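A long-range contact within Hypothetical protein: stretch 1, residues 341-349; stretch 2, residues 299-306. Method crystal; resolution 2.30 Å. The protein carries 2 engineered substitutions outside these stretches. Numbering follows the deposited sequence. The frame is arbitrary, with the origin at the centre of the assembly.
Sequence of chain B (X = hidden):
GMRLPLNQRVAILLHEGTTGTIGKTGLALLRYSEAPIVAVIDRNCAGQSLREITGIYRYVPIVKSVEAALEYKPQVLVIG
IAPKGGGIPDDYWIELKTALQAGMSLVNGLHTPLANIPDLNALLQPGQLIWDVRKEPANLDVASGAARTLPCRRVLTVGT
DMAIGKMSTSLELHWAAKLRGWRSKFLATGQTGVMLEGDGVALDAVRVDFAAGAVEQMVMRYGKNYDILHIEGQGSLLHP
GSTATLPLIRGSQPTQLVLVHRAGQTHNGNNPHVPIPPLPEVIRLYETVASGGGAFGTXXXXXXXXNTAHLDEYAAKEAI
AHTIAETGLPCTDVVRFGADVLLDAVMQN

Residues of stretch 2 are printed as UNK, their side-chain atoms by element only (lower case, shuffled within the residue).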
# COMPACT_ATOMS: atom_id res chain seq x y z
N VAL B 341 -25.66 1.04 20.12
CA VAL B 341 -26.32 1.70 18.99
C VAL B 341 -25.68 1.29 17.65
O VAL B 341 -26.40 1.04 16.68
CB VAL B 341 -26.32 3.24 19.19
CG1 VAL B 341 -26.66 3.99 17.91
CG2 VAL B 341 -27.30 3.62 20.32
N LEU B 342 -24.36 1.20 17.59
CA LEU B 342 -23.67 0.80 16.35
C LEU B 342 -23.55 -0.72 16.18
O LEU B 342 -23.50 -1.21 15.05
CB LEU B 342 -22.32 1.49 16.23
CG LEU B 342 -22.36 3.02 16.27
CD1 LEU B 342 -20.95 3.60 16.14
CD2 LEU B 342 -23.28 3.62 15.20
N LEU B 343 -23.51 -1.46 17.29
CA LEU B 343 -23.47 -2.92 17.20
C LEU B 343 -24.79 -3.41 16.62
O LEU B 343 -24.80 -4.28 15.76
CB LEU B 343 -23.21 -3.58 18.55
CG LEU B 343 -23.20 -5.12 18.51
CD1 LEU B 343 -22.15 -5.66 17.54
CD2 LEU B 343 -22.96 -5.66 19.91
N ASP B 344 -25.90 -2.83 17.08
CA ASP B 344 -27.21 -3.15 16.52
C ASP B 344 -27.24 -2.86 15.02
O ASP B 344 -27.77 -3.65 14.26
CB ASP B 344 -28.32 -2.34 17.22
CG ASP B 344 -28.53 -2.75 18.67
OD1 ASP B 344 -28.08 -3.85 19.04
OD2 ASP B 344 -29.18 -2.00 19.45
N ALA B 345 -26.67 -1.72 14.60
CA ALA B 345 -26.63 -1.35 13.18
C ALA B 345 -25.85 -2.37 12.36
O ALA B 345 -26.23 -2.69 11.23
CB ALA B 345 -26.04 0.04 13.01
N VAL B 346 -24.75 -2.86 12.93
CA VAL B 346 -23.96 -3.92 12.30
C VAL B 346 -24.77 -5.22 12.20
O VAL B 346 -24.82 -5.87 11.13
CB VAL B 346 -22.68 -4.25 13.12
CG1 VAL B 346 -22.05 -5.58 12.69
CG2 VAL B 346 -21.67 -3.12 13.05
N MSE B 347 -25.41 -5.58 13.32
CA MSE B 347 -26.12 -6.84 13.43
C MSE B 347 -27.44 -6.95 12.68
O MSE B 347 -27.90 -8.06 12.42
CB MSE B 347 -26.34 -7.21 14.90
CG MSE B 347 -25.05 -7.56 15.62
SE MSE B 347 -24.11 -9.00 14.70
CE MSE B 347 -22.59 -9.14 15.85
N GLN B 348 -28.06 -5.83 12.33
CA GLN B 348 -29.31 -5.93 11.58
C GLN B 348 -29.13 -5.46 10.15
O GLN B 348 -30.07 -5.01 9.50
CB GLN B 348 -30.46 -5.26 12.31
CG GLN B 348 -30.38 -3.79 12.53
CD GLN B 348 -31.18 -3.41 13.76
OE1 GLN B 348 -30.68 -2.71 14.64
NE2 GLN B 348 -32.40 -3.93 13.86
N ASN B 349 -27.89 -5.57 9.68
CA ASN B 349 -27.60 -5.35 8.29
C ASN B 349 -27.84 -6.70 7.64
O ASN B 349 -28.87 -6.95 7.00
CB ASN B 349 -26.14 -4.93 8.07
CG ASN B 349 -25.75 -4.98 6.62
OD1 ASN B 349 -24.91 -5.80 6.22
ND2 ASN B 349 -26.41 -4.17 5.80
OXT ASN B 349 -26.99 -7.60 7.80
N UNK B 299 -21.21 -3.08 0.22
CA UNK B 299 -20.77 -3.03 1.60
C UNK B 299 -21.23 -1.67 2.15
O UNK B 299 -20.74 -0.64 1.71
c UNK B 299 -18.76 -4.37 1.01
c UNK B 299 -19.26 -3.13 1.73
c UNK B 299 -18.86 -3.17 3.20
N UNK B 300 -22.19 -1.66 3.09
CA UNK B 300 -22.68 -0.40 3.61
C UNK B 300 -21.92 0.18 4.79
O UNK B 300 -21.33 -0.56 5.58
c UNK B 300 -24.08 -0.77 4.10
c UNK B 300 -22.92 -2.81 3.66
c UNK B 300 -23.95 -2.16 4.55
N UNK B 301 -21.96 1.51 4.89
CA UNK B 301 -21.53 2.23 6.07
C UNK B 301 -22.82 2.17 6.90
O UNK B 301 -23.85 2.75 6.54
c UNK B 301 -19.80 3.71 4.86
c UNK B 301 -21.06 3.69 5.78
c UNK B 301 -20.76 4.43 7.09
N UNK B 302 -22.78 1.44 8.01
CA UNK B 302 -24.00 1.19 8.78
C UNK B 302 -24.27 2.20 9.86
O UNK B 302 -25.35 2.19 10.44
c UNK B 302 -24.01 -0.24 9.42
c UNK B 302 -22.87 -0.41 10.44
c UNK B 302 -23.94 -1.31 8.34
N UNK B 303 -23.30 3.05 10.14
CA UNK B 303 -23.42 4.04 11.18
C UNK B 303 -22.14 4.83 11.33
O UNK B 303 -21.10 4.51 10.74
N UNK B 304 -22.22 5.86 12.15
CA UNK B 304 -21.12 6.75 12.35
C UNK B 304 -20.72 6.77 13.81
O UNK B 304 -21.57 6.94 14.68
c UNK B 304 -22.24 9.31 9.67
c UNK B 304 -21.50 8.17 11.83
c UNK B 304 -21.66 8.10 10.30
c UNK B 304 -20.43 9.21 12.21
N UNK B 305 -19.43 6.56 14.07
CA UNK B 305 -18.85 6.66 15.41
C UNK B 305 -18.23 8.07 15.54
O UNK B 305 -17.15 8.36 15.03
c UNK B 305 -17.82 5.60 15.64
N UNK B 306 -18.95 8.95 16.23
CA UNK B 306 -18.55 10.34 16.35
C UNK B 306 -17.65 10.58 17.56
O UNK B 306 -18.04 10.32 18.70
c UNK B 306 -19.82 11.19 16.46
c UNK B 306 -19.28 13.01 14.75
c UNK B 306 -19.71 12.69 16.20
c UNK B 306 -21.06 13.34 16.50

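Position 299 carries three side-chain carbons, one bonded to CA and bearing the other two. Its CA-to-CB bond points away from stretch 1, which it does not touch. The fork at the first carbon identifies Val 299, whose apolar branches suit a buried site.

At position 300 three carbons close a ring onto the backbone nitrogen. CA-to-CB points toward stretch 1, and the middle carbon of the ring lies 3.4 Å from ND2 of Asn 349. Such a ring can only be proline, Pro 300. With its nitrogen locked in the ring, proline has no amide hydrogen to donate, and it fits here in the loop before the strand.

Position 301 again has three carbons forked at the first, and none comes near the helix. It is Val 301, a beta-branched residue well suited to an extended strand and a buried site.

Position 302 repeats this three-carbon fork, but now CA-to-CB points toward the helix. One branch tip lies 3.9 Å from CG2 of Val 346 and 4.1 Å from CB of Ala 345; the other lies 4.2 Å from CB of Asn 349. This is Val 302, with CG2 the first tip and CG1 the second. Its compact fork meets two helix residues, Ala 345 and Val 346, and also Asn 349 beyond the helix end, and it has the largest covered area in either stretch.

Position 303 has no side-chain atoms. Its CA sits 4.0 Å from CD2 of Leu 342, and an ideally placed CB would fall only 2.8 Å from that same CD2, a clash. This is Gly 303, whose bare backbone leaves room for the leucine.

Position 304 has four carbons, forked at the first, with one arm two carbons long. Its CA-to-CB bond points away from the helix, but its backbone O is 3.7 Å from CD1 of Leu 342. This is Ile 304, an apolar, beta-branched chain that suits this buried strand site.

Position 305 has a single carbon. Its CB points sideways and packs 3.7 Å from CD1 of Leu 342. It is Ala 305, a small methyl beside a larger side chain.

Position 306 has four carbons forked at the second; their end leads away from the helix and makes no contact there. The pattern is that of Leu 306, a wholly apolar chain suited to this buried strand site.

Helix and strand run nearly antiparallel, at 170°, with their axes approaching to 7.4 Å. No hydrogen bond crosses between them, so the contact rests on packing. Small Ala 345, its CB 3.4 Å from O of Val 302, permits a close approach, while Leu 342 reaches over Gly 303 to Ala 305.

Stretch 2 (299-306) VPVVGIAL
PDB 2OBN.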